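Local coordinates for putative cellulase CEL6 (Mycobacterium tuberculosis, PDB 1UP3), which acts as a family 6 glycoside hydrolase, an endoglucanase that probably cleaves internal beta-1,4-glucosidic bonds of cellulose, at residues Phe10-Asp13 with Ala18-Ala21; Ala36-Ser41 with Ala243-Ala248; Ile78-Cys83 with Asp126-Asp131. One frame throughout, in Å; residues are numbered along the deposited sequence.

Interaction 1. Residues Phe10-Asp13 with Ala18-Ala21; sequences FYVD and AMVA
V12 and M19 meet at the surface, where the loop that precedes helix 17-24 faces the first turn of that helix, in the N-terminal part of the family 6 glycoside hydrolase fold. The contact between the two segments is apolar and light. M19 points at the loop from the helix, its CG anti to the backbone N (chi1 -177°), and two bends further out turn the thioether toward V12. A second loose approach brings the M19 CB to 4.3 Å from the carbonyl O of D13. No hydrogen bond joins 10-13 to 18-21.

Polar bonding instead ties each segment to its surroundings. The D13 carboxylate divides its oxygens: OD1 accepts from the backbone N of A15, as in an Asx turn leading to the helix, while OD2 makes a salt bridge to R262. At the helix start, the M19 backbone N donates to the S16 hydroxyl.

Aromatic packing holds the other side of the loop. The Y11 ring stands edge-to-face with Y60 of helix 50-66, and its OH is hydrogen-bonded to a bound polyether, probably from the crystallisation liquor; M19 lines the pocket of a second such molecule. The apolar touch itself is loose, methyl meeting methyl tip to tip, with V12 CG1 4.5 Å from M19 CE.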
ATOM      1  N   PHE A  10      -8.708   9.328   8.182  1.00  7.92           N
ATOM      2  CA  PHE A  10      -7.471   8.582   8.124  1.00  6.44           C
ATOM      3  C   PHE A  10      -6.362   9.373   8.839  1.00  6.98           C
ATOM      4  O   PHE A  10      -6.304  10.608   8.790  1.00  7.81           O
ATOM      5  CB  PHE A  10      -7.103   8.262   6.670  1.00  6.38           C
ATOM      6  CG  PHE A  10      -8.144   7.425   5.970  1.00  7.28           C
ATOM      7  CD1 PHE A  10      -8.375   6.136   6.372  1.00  8.02           C
ATOM      8  CD2 PHE A  10      -8.904   7.960   4.936  1.00 10.33           C
ATOM      9  CE1 PHE A  10      -9.333   5.352   5.764  1.00  8.44           C
ATOM     10  CE2 PHE A  10      -9.910   7.181   4.327  1.00 11.05           C
ATOM     11  CZ  PHE A  10     -10.119   5.899   4.746  1.00 10.22           C
ATOM     12  N   TYR A  11      -5.469   8.644   9.494  1.00  6.60           N
ATOM     13  CA  TYR A  11      -4.407   9.260  10.300  1.00  7.05           C
ATOM     14  C   TYR A  11      -3.323   9.928   9.475  1.00  6.96           C
ATOM     15  O   TYR A  11      -2.767   9.312   8.575  1.00  8.15           O
ATOM     16  CB  TYR A  11      -3.789   8.187  11.166  1.00  7.23           C
ATOM     17  CG  TYR A  11      -2.704   8.635  12.137  1.00  7.51           C
ATOM     18  CD1 TYR A  11      -2.922   9.645  13.044  1.00  7.39           C
ATOM     19  CD2 TYR A  11      -1.485   7.981  12.173  1.00  8.61           C
ATOM     20  CE1 TYR A  11      -1.910  10.019  13.964  1.00  7.50           C
ATOM     21  CE2 TYR A  11      -0.509   8.348  13.045  1.00 10.09           C
ATOM     22  CZ  TYR A  11      -0.721   9.373  13.941  1.00 10.56           C
ATOM     23  OH  TYR A  11       0.292   9.732  14.816  1.00 11.97           O
ATOM     24  N   VAL A  12      -3.030  11.184   9.813  1.00  7.61           N
ATOM     25  CA  VAL A  12      -1.913  11.906   9.238  1.00  8.30           C
ATOM     26  C   VAL A  12      -0.689  11.674  10.145  1.00  9.50           C
ATOM     27  O   VAL A  12      -0.690  12.079  11.323  1.00 10.62           O
ATOM     28  CB  VAL A  12      -2.231  13.352   9.120  1.00  8.61           C
ATOM     29  CG1 VAL A  12      -0.996  14.121   8.608  1.00  9.58           C
ATOM     30  CG2 VAL A  12      -3.435  13.565   8.199  1.00 10.07           C
ATOM     31  N   ASP A  13       0.343  11.049   9.591  1.00  9.84           N
ATOM     32  CA  ASP A  13       1.593  10.758  10.301  1.00 10.08           C
ATOM     33  C   ASP A  13       2.322  12.083  10.568  1.00 10.93           C
ATOM     34  O   ASP A  13       2.764  12.755   9.620  1.00  9.89           O
ATOM     35  CB  ASP A  13       2.445   9.858   9.417  1.00 10.25           C
ATOM     36  CG  ASP A  13       3.758   9.453  10.061  1.00 13.14           C
ATOM     37  OD1 ASP A  13       4.107  10.008  11.134  1.00 12.76           O
ATOM     38  OD2 ASP A  13       4.536   8.661   9.458  1.00 15.43           O
ATOM     39  N   ALA A  18       7.686  13.804   4.508  1.00  7.49           N
ATOM     40  CA  ALA A  18       6.999  14.945   3.916  1.00  7.14           C
ATOM     41  C   ALA A  18       6.760  16.050   4.950  1.00  7.31           C
ATOM     42  O   ALA A  18       6.900  17.214   4.643  1.00  7.14           O
ATOM     43  CB  ALA A  18       5.686  14.547   3.226  1.00  8.13           C
ATOM     44  N   MET A  19       6.344  15.678   6.163  1.00  7.44           N
ATOM     45  CA  MET A  19       6.092  16.651   7.215  1.00  8.12           C
ATOM     46  C   MET A  19       7.402  17.297   7.650  1.00  8.02           C
ATOM     47  O   MET A  19       7.457  18.501   7.847  1.00  8.70           O
ATOM     48  CB  MET A  19       5.353  15.998   8.408  1.00  8.51           C
ATOM     49  CG  MET A  19       4.998  16.977   9.483  1.00 11.96           C
ATOM     50  SD  MET A  19       3.719  18.117   8.960  1.00 14.51           S
ATOM     51  CE  MET A  19       2.314  17.119   9.037  1.00 12.18           C
ATOM     52  N   VAL A  20       8.453  16.506   7.756  1.00  8.15           N
ATOM     53  CA  VAL A  20       9.779  17.042   8.103  1.00  9.65           C
ATOM     54  C   VAL A  20      10.228  18.051   7.031  1.00  9.64           C
ATOM     55  O   VAL A  20      10.617  19.175   7.357  1.00 10.07           O
ATOM     56  CB  VAL A  20      10.788  15.926   8.288  1.00 10.60           C
ATOM     57  CG1 VAL A  20      12.231  16.498   8.357  1.00 10.95           C
ATOM     58  CG2 VAL A  20      10.459  15.161   9.553  1.00 12.43           C
ATOM     59  N   ALA A  21      10.091  17.693   5.750  1.00  8.64           N
ATOM     60  CA  ALA A  21      10.390  18.634   4.673  1.00  9.12           C
ATOM     61  C   ALA A  21       9.529  19.891   4.735  1.00  9.02           C
ATOM     62  O   ALA A  21      10.013  20.996   4.519  1.00  9.35           O
ATOM     63  CB  ALA A  21      10.287  17.966   3.302  1.00  9.20           C
TER

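Interaction 2. Residues Ala36-Ser41 with Ala243-Ala248; sequences ANTPQS and APPTTA
Residues T38-P39 and P244-P245 run side by side in the same direction, with CA atoms 7.1 Å apart between T38 and P244 and 7.0 Å between P39 and P245. P245 points at the other loop and touches both T38 and P39. The T38 side chain crosses that of P245 at about a right angle, CG2 only 3.5 Å from P245 CD, closer than usual for two carbons. With chi1 at -55° OG1 lies beside the T38 backbone N, which puts the CG2 methyl anti to that N and facing the proline; OG1 is turned back to the helix it follows and is hydrogen-bonded to the carbonyl O of S34. P39 then adds a ring-to-ring contact, its CG 4.1 Å from P245 CG, and its carbonyl O sits 3.4 Å from the same P245 carbon.

The two loops lead into strands 42-44 and 254-258, the outermost strands of the seven-stranded parallel sheet that forms the distorted barrel of family 6 enzymes, and thus join regions some 200 residues apart. W259 also touches T38 and, through NE1, bonds the A243 carbonyl. Past the contact, an ST turn bends the 243-248 loop: T246 OG1 accepts from A248 N at 3.0 Å.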
ATOM      1  N   ALA A  36       2.167  16.827   3.022  1.00  6.00           N
ATOM      2  CA  ALA A  36       2.388  16.486   4.418  1.00  7.09           C
ATOM      3  C   ALA A  36       1.129  16.341   5.242  1.00  6.62           C
ATOM      4  O   ALA A  36       1.094  15.550   6.170  1.00  7.21           O
ATOM      5  CB  ALA A  36       3.263  17.533   5.056  1.00  7.14           C
ATOM      6  N   ASN A  37       0.111  17.127   4.922  1.00  6.64           N
ATOM      7  CA  ASN A  37      -1.127  17.120   5.699  1.00  7.33           C
ATOM      8  C   ASN A  37      -2.174  16.131   5.153  1.00  6.75           C
ATOM      9  O   ASN A  37      -3.336  16.149   5.609  1.00  7.26           O
ATOM     10  CB  ASN A  37      -1.720  18.525   5.704  1.00  8.67           C
ATOM     11  CG  ASN A  37      -1.000  19.456   6.640  1.00 13.35           C
ATOM     12  OD1 ASN A  37      -0.563  19.050   7.733  1.00 16.31           O
ATOM     13  ND2 ASN A  37      -0.966  20.737   6.280  1.00 19.96           N
ATOM     14  N   THR A  38      -1.797  15.317   4.172  1.00  5.51           N
ATOM     15  CA  THR A  38      -2.709  14.302   3.611  1.00  5.90           C
ATOM     16  C   THR A  38      -2.353  12.963   4.227  1.00  5.63           C
ATOM     17  O   THR A  38      -1.187  12.546   4.193  1.00  5.13           O
ATOM     18  CB  THR A  38      -2.542  14.232   2.079  1.00  5.60           C
ATOM     19  OG1 THR A  38      -2.746  15.550   1.541  1.00  6.96           O
ATOM     20  CG2 THR A  38      -3.619  13.416   1.449  1.00  5.73           C
ATOM     21  N   PRO A  39      -3.335  12.228   4.727  1.00  6.19           N
ATOM     22  CA  PRO A  39      -3.032  10.909   5.322  1.00  5.77           C
ATOM     23  C   PRO A  39      -2.524   9.894   4.295  1.00  6.09           C
ATOM     24  O   PRO A  39      -3.075   9.802   3.176  1.00  6.46           O
ATOM     25  CB  PRO A  39      -4.371  10.450   5.898  1.00  6.60           C
ATOM     26  CG  PRO A  39      -5.387  11.277   5.237  1.00  8.30           C
ATOM     27  CD  PRO A  39      -4.785  12.536   4.744  1.00  5.95           C
ATOM     28  N   GLN A  40      -1.495   9.127   4.654  0.50  6.53           N
ATOM     29  CA  GLN A  40      -0.901   8.188   3.695  0.50  6.71           C
ATOM     30  C   GLN A  40      -0.973   6.770   4.282  0.50  7.05           C
ATOM     31  O   GLN A  40      -2.001   6.400   4.802  0.50  8.43           O
ATOM     32  CB  GLN A  40       0.477   8.698   3.228  1.00  6.72           C
ATOM     33  CG  GLN A  40       0.281  10.019   2.481  1.00  6.86           C
ATOM     34  CD  GLN A  40       1.533  10.864   2.344  1.00  8.33           C
ATOM     35  OE1 GLN A  40       2.584  10.350   2.038  1.00  9.20           O
ATOM     36  NE2 GLN A  40       1.400  12.164   2.548  1.00  9.93           N
ATOM     37  N   SER A  41       0.053   5.957   4.155  0.50  6.79           N
ATOM     38  CA  SER A  41       0.129   4.698   4.923  0.50  6.82           C
ATOM     39  C   SER A  41       1.540   4.591   5.431  1.00  6.79           C
ATOM     40  O   SER A  41       2.475   5.177   4.848  1.00  7.79           O
ATOM     41  CB  SER A  41      -0.207   3.449   4.093  1.00  7.36           C
ATOM     42  OG  SER A  41       0.841   3.148   3.180  1.00  8.58           O
ATOM     43  N   ALA A 243      -6.960  11.976  -6.293  1.00  7.22           N
ATOM     44  CA  ALA A 243      -7.952  12.305  -5.266  1.00  7.63           C
ATOM     45  C   ALA A 243      -7.452  12.077  -3.876  1.00  7.48           C
ATOM     46  O   ALA A 243      -6.886  11.043  -3.613  1.00  6.95           O
ATOM     47  CB  ALA A 243      -9.195  11.431  -5.457  1.00  8.63           C
ATOM     48  N   PRO A 244      -7.635  13.028  -2.956  1.00  8.15           N
ATOM     49  CA  PRO A 244      -7.275  12.789  -1.579  1.00  8.12           C
ATOM     50  C   PRO A 244      -8.079  11.646  -0.967  1.00  7.57           C
ATOM     51  O   PRO A 244      -9.198  11.339  -1.446  1.00  7.45           O
ATOM     52  CB  PRO A 244      -7.548  14.120  -0.863  1.00  9.66           C
ATOM     53  CG  PRO A 244      -7.653  15.145  -1.956  1.00 11.88           C
ATOM     54  CD  PRO A 244      -8.035  14.433  -3.208  1.00  9.00           C
ATOM     55  N   PRO A 245      -7.505  10.997   0.032  1.00  7.66           N
ATOM     56  CA  PRO A 245      -8.166   9.839   0.646  1.00  6.31           C
ATOM     57  C   PRO A 245      -9.594  10.143   1.083  1.00  6.90           C
ATOM     58  O   PRO A 245      -9.887  11.202   1.664  1.00  7.05           O
ATOM     59  CB  PRO A 245      -7.233   9.470   1.806  1.00  7.31           C
ATOM     60  CG  PRO A 245      -5.897   9.977   1.357  1.00  7.78           C
ATOM     61  CD  PRO A 245      -6.163  11.217   0.597  1.00  7.56           C
ATOM     62  N   THR A 246     -10.479   9.190   0.803  1.00  6.35           N
ATOM     63  CA  THR A 246     -11.921   9.355   1.015  1.00  6.88           C
ATOM     64  C   THR A 246     -12.656   8.032   0.925  1.00  6.67           C
ATOM     65  O   THR A 246     -12.215   7.114   0.242  1.00  6.54           O
ATOM     66  CB  THR A 246     -12.521  10.368   0.014  1.00  7.19           C
ATOM     67  OG1 THR A 246     -13.912  10.609   0.315  1.00 10.12           O
ATOM     68  CG2 THR A 246     -12.505   9.862  -1.432  1.00  8.72           C
ATOM     69  N   THR A 247     -13.816   7.948   1.575  1.00  6.44           N
ATOM     70  CA  THR A 247     -14.718   6.822   1.355  1.00  6.79           C
ATOM     71  C   THR A 247     -15.843   7.168   0.378  1.00  7.71           C
ATOM     72  O   THR A 247     -16.659   6.297   0.065  1.00  9.32           O
ATOM     73  CB  THR A 247     -15.328   6.284   2.659  1.00  8.61           C
ATOM     74  OG1 THR A 247     -16.017   7.354   3.332  1.00 11.35           O
ATOM     75  CG2 THR A 247     -14.239   5.785   3.592  1.00  7.79           C
ATOM     76  N   ALA A 248     -15.890   8.392  -0.125  1.00  8.00           N
ATOM     77  CA  ALA A 248     -16.890   8.758  -1.127  1.00  9.17           C
ATOM     78  C   ALA A 248     -16.389   8.346  -2.494  1.00  8.82           C
ATOM     79  O   ALA A 248     -15.904   9.161  -3.261  1.00 11.58           O
ATOM     80  CB  ALA A 248     -17.211  10.263  -1.063  1.00 10.34           C
TER

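Interaction 3. Residues Ile78-Cys83 with Asp126-Asp131; sequences IPHRDC and DCLSPD. With BGC (beta-D-glucopyranose), chain B.
H80 lies against L128, whose CD2 methyl reaches the CB of the histidine at 4.0 Å and comes obliquely to the imidazole, near its CG and CD2. P79 CB lies over one face of that ring, offset toward the rim. The H80 ND1 is hydrogen-bonded to a bound polyether, and L128 also rests on R136 of helix 130-147.

Beside this apolar touch the contact is covalent: C83 SG and C127 SG are joined at 2.0 Å in a disulfide with a chi3 of -81°, close to the unstrained value. The two cysteines reach the bridge differently, C83 SG lying anti to its carbonyl carbon and C127 SG tucked between its backbone N and carbonyl carbon (chi1 82°). The bond crosslinks the loops that follow the second and third strands of the parallel sheet, close to the bound glycan, M124 of whose pocket also touches C83. Two overlapping type II beta turns, I78-R81 and H80-C83, shape the first loop, the latter closed by C83 N to H80 O at 2.9 Å.

D82, inside the second turn, meets the glycan: its OD1 accepts from O3 of a glucose unit at 2.8 Å, while OD2 accepts from the backbone N of A87. D120 and N191 bond the same sugar.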
ATOM      1  N   ILE A  78       7.777  -9.476   2.403  1.00  6.06           N
ATOM      2  CA  ILE A  78       7.754 -10.851   1.832  1.00  5.98           C
ATOM      3  C   ILE A  78       9.148 -11.291   1.398  1.00  5.79           C
ATOM      4  O   ILE A  78       9.940 -10.489   0.899  1.00  5.98           O
ATOM      5  CB  ILE A  78       6.742 -10.944   0.638  1.00  5.78           C
ATOM      6  CG1 ILE A  78       6.253 -12.365   0.397  1.00  8.20           C
ATOM      7  CG2 ILE A  78       7.322 -10.320  -0.599  1.00  7.50           C
ATOM      8  CD1 ILE A  78       5.324 -12.872   1.479  1.00  6.57           C
ATOM      9  N   PRO A  79       9.498 -12.544   1.628  1.00  5.93           N
ATOM     10  CA  PRO A  79      10.776 -13.033   1.113  1.00  5.40           C
ATOM     11  C   PRO A  79      10.857 -12.891  -0.413  1.00  4.91           C
ATOM     12  O   PRO A  79       9.862 -13.033  -1.109  1.00  5.43           O
ATOM     13  CB  PRO A  79      10.799 -14.508   1.549  1.00  5.03           C
ATOM     14  CG  PRO A  79       9.971 -14.522   2.801  1.00  6.16           C
ATOM     15  CD  PRO A  79       8.853 -13.544   2.471  1.00  6.51           C
ATOM     16  N   HIS A  80      12.049 -12.588  -0.913  1.00  6.42           N
ATOM     17  CA  HIS A  80      12.283 -12.321  -2.343  1.00  7.45           C
ATOM     18  C   HIS A  80      11.477 -11.106  -2.787  1.00  7.81           C
ATOM     19  O   HIS A  80      10.993 -11.065  -3.911  1.00  7.93           O
ATOM     20  CB  HIS A  80      11.970 -13.545  -3.246  1.00  7.86           C
ATOM     21  CG  HIS A  80      12.410 -14.841  -2.650  1.00  9.19           C
ATOM     22  ND1 HIS A  80      13.715 -15.052  -2.263  1.00 13.40           N
ATOM     23  CD2 HIS A  80      11.725 -15.953  -2.304  1.00 10.94           C
ATOM     24  CE1 HIS A  80      13.819 -16.251  -1.718  1.00 13.09           C
ATOM     25  NE2 HIS A  80      12.626 -16.818  -1.717  1.00 12.75           N
ATOM     26  N   ARG A  81      11.367 -10.106  -1.887  1.00  6.55           N
ATOM     27  CA  ARG A  81      10.632  -8.879  -2.204  1.00  6.37           C
ATOM     28  C   ARG A  81      11.137  -8.273  -3.494  1.00  7.04           C
ATOM     29  O   ARG A  81      12.332  -8.180  -3.700  1.00  8.08           O
ATOM     30  CB  ARG A  81      10.729  -7.888  -1.064  1.00  7.39           C
ATOM     31  CG  ARG A  81       9.737  -6.755  -1.111  1.00  7.27           C
ATOM     32  CD  ARG A  81       9.920  -5.822   0.043  1.00  6.97           C
ATOM     33  NE  ARG A  81      11.110  -5.007  -0.096  1.00  6.84           N
ATOM     34  CZ  ARG A  81      11.524  -4.160   0.810  1.00  7.28           C
ATOM     35  NH1 ARG A  81      10.857  -3.987   1.943  1.00  7.86           N
ATOM     36  NH2 ARG A  81      12.595  -3.430   0.583  1.00  9.43           N
ATOM     37  N   ASP A  82      10.174  -7.871  -4.346  1.00  7.28           N
ATOM     38  CA  ASP A  82      10.446  -7.219  -5.601  1.00  9.01           C
ATOM     39  C   ASP A  82      11.266  -8.081  -6.555  1.00  9.42           C
ATOM     40  O   ASP A  82      11.819  -7.560  -7.525  1.00 10.09           O
ATOM     41  CB  ASP A  82      11.137  -5.875  -5.372  1.00  8.41           C
ATOM     42  CG  ASP A  82      10.758  -4.851  -6.388  1.00 10.47           C
ATOM     43  OD1 ASP A  82       9.541  -4.749  -6.753  1.00 10.57           O
ATOM     44  OD2 ASP A  82      11.625  -4.113  -6.948  1.00 10.56           O
ATOM     45  N   CYS A  83      11.335  -9.396  -6.299  1.00 10.27           N
ATOM     46  CA  CYS A  83      12.126 -10.291  -7.136  1.00 12.29           C
ATOM     47  C   CYS A  83      13.538  -9.744  -7.370  1.00 13.08           C
ATOM     48  O   CYS A  83      14.092  -9.912  -8.451  1.00 14.46           O
ATOM     49  CB  CYS A  83      11.415 -10.532  -8.446  1.00 13.64           C
ATOM     50  SG  CYS A  83       9.755 -11.221  -8.257  1.00 21.03           S
ATOM     51  N   ASP A 126       5.021 -14.793 -10.327  1.00 11.52           N
ATOM     52  CA  ASP A 126       5.484 -15.614 -11.441  1.00 13.89           C
ATOM     53  C   ASP A 126       6.998 -15.568 -11.668  1.00 13.62           C
ATOM     54  O   ASP A 126       7.541 -16.461 -12.366  1.00 12.45           O
ATOM     55  CB  ASP A 126       4.781 -15.233 -12.737  1.00 15.51           C
ATOM     56  CG  ASP A 126       3.314 -15.579 -12.731  1.00 18.82           C
ATOM     57  OD1 ASP A 126       2.911 -16.625 -12.175  1.00 25.39           O
ATOM     58  OD2 ASP A 126       2.515 -14.866 -13.379  1.00 26.99           O
ATOM     59  N   CYS A 127       7.694 -14.575 -11.121  1.00 12.94           N
ATOM     60  CA  CYS A 127       9.173 -14.541 -11.161  1.00 14.45           C
ATOM     61  C   CYS A 127       9.801 -15.692 -10.368  1.00 13.55           C
ATOM     62  O   CYS A 127      10.965 -16.029 -10.565  1.00 14.96           O
ATOM     63  CB  CYS A 127       9.717 -13.207 -10.609  1.00 15.16           C
ATOM     64  SG  CYS A 127       9.809 -13.127  -8.796  1.00 20.07           S
ATOM     65  N   LEU A 128       9.030 -16.296  -9.466  1.00 12.33           N
ATOM     66  CA  LEU A 128       9.518 -17.352  -8.597  1.00 11.24           C
ATOM     67  C   LEU A 128       9.330 -18.732  -9.232  1.00 11.04           C
ATOM     68  O   LEU A 128       8.466 -18.929 -10.090  1.00 11.03           O
ATOM     69  CB  LEU A 128       8.752 -17.314  -7.276  1.00 11.34           C
ATOM     70  CG  LEU A 128       8.818 -15.975  -6.508  1.00 11.65           C
ATOM     71  CD1 LEU A 128       7.907 -16.014  -5.284  1.00 12.94           C
ATOM     72  CD2 LEU A 128      10.230 -15.695  -6.095  1.00 13.26           C
ATOM     73  N   SER A 129      10.082 -19.715  -8.750  1.00 10.91           N
ATOM     74  CA  SER A 129       9.876 -21.082  -9.167  1.00 12.23           C
ATOM     75  C   SER A 129       8.522 -21.571  -8.645  1.00 13.16           C
ATOM     76  O   SER A 129       7.968 -20.994  -7.686  1.00 11.81           O
ATOM     77  CB  SER A 129      10.998 -21.920  -8.554  1.00 12.63           C
ATOM     78  OG  SER A 129      10.737 -22.065  -7.161  1.00 14.02           O
ATOM     79  N   PRO A 130       7.925 -22.600  -9.230  1.00 12.69           N
ATOM     80  CA  PRO A 130       6.623 -23.059  -8.719  1.00 13.59           C
ATOM     81  C   PRO A 130       6.594 -23.324  -7.203  1.00 13.58           C
ATOM     82  O   PRO A 130       5.591 -22.985  -6.550  1.00 13.01           O
ATOM     83  CB  PRO A 130       6.330 -24.301  -9.557  1.00 14.28           C
ATOM     84  CG  PRO A 130       7.112 -24.114 -10.757  1.00 13.81           C
ATOM     85  CD  PRO A 130       8.354 -23.349 -10.421  1.00 14.00           C
ATOM     86  N   ASP A 131       7.665 -23.885  -6.627  1.00 13.18           N
ATOM     87  CA  ASP A 131       7.671 -24.171  -5.192  1.00 14.50           C
ATOM     88  C   ASP A 131       7.834 -22.896  -4.355  1.00 12.51           C
ATOM     89  O   ASP A 131       7.175 -22.769  -3.318  1.00 10.94           O
ATOM     90  CB  ASP A 131       8.725 -25.216  -4.827  1.00 16.84           C
ATOM     91  CG  ASP A 131       8.203 -26.652  -5.053  1.00 22.69           C
ATOM     92  OD1 ASP A 131       7.149 -26.830  -5.708  1.00 29.81           O
ATOM     93  OD2 ASP A 131       8.742 -27.667  -4.579  1.00 32.47           O
TER
HETATM   94  C2  BGC B   4       7.522  -2.988 -10.056  1.00 10.07           C
HETATM   95  C3  BGC B   4       7.320  -2.738  -8.569  1.00 10.22           C
HETATM   96  C4  BGC B   4       6.266  -1.652  -8.345  1.00  8.66           C
HETATM   97  C5  BGC B   4       5.002  -2.018  -9.151  1.00  6.00           C
HETATM   98  C6  BGC B   4       3.960  -0.893  -9.106  1.00  6.77           C
HETATM   99  C1  BGC B   4       6.177  -3.297 -10.723  1.00  9.85           C
HETATM  100  O2  BGC B   4       8.494  -4.024 -10.287  1.00 13.03           O
HETATM  101  O3  BGC B   4       8.536  -2.400  -7.921  1.00 10.65           O
HETATM  102  O4  BGC B   4       5.926  -1.501  -6.963  1.00  9.94           O
HETATM  103  O5  BGC B   4       5.292  -2.222 -10.525  1.00  8.49           O
HETATM  104  O6  BGC B   4       2.778  -1.279  -9.783  1.00  7.16           O

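Overall arrangement
Interactions 1 and 2 are surface contacts that adjoin on the same side of the chain's centre, their own centres 11 Å apart. P39 packs on F10 and Y11, and the A36 carbonyl meets both V12 and M19, so helices 17-24 and 30-36 and the loops beside them pack against one another, largely carbon against carbonyl oxygen. Interaction 3 is partly buried, on the opposite side of the chain's centre, its centre about 31 Å from that of interaction 2, within whose long chain loop it is nested. Only here is the link covalent, and only here does a segment bond the glycan; polyether molecules, probably from the crystallisation liquor, lie by all three.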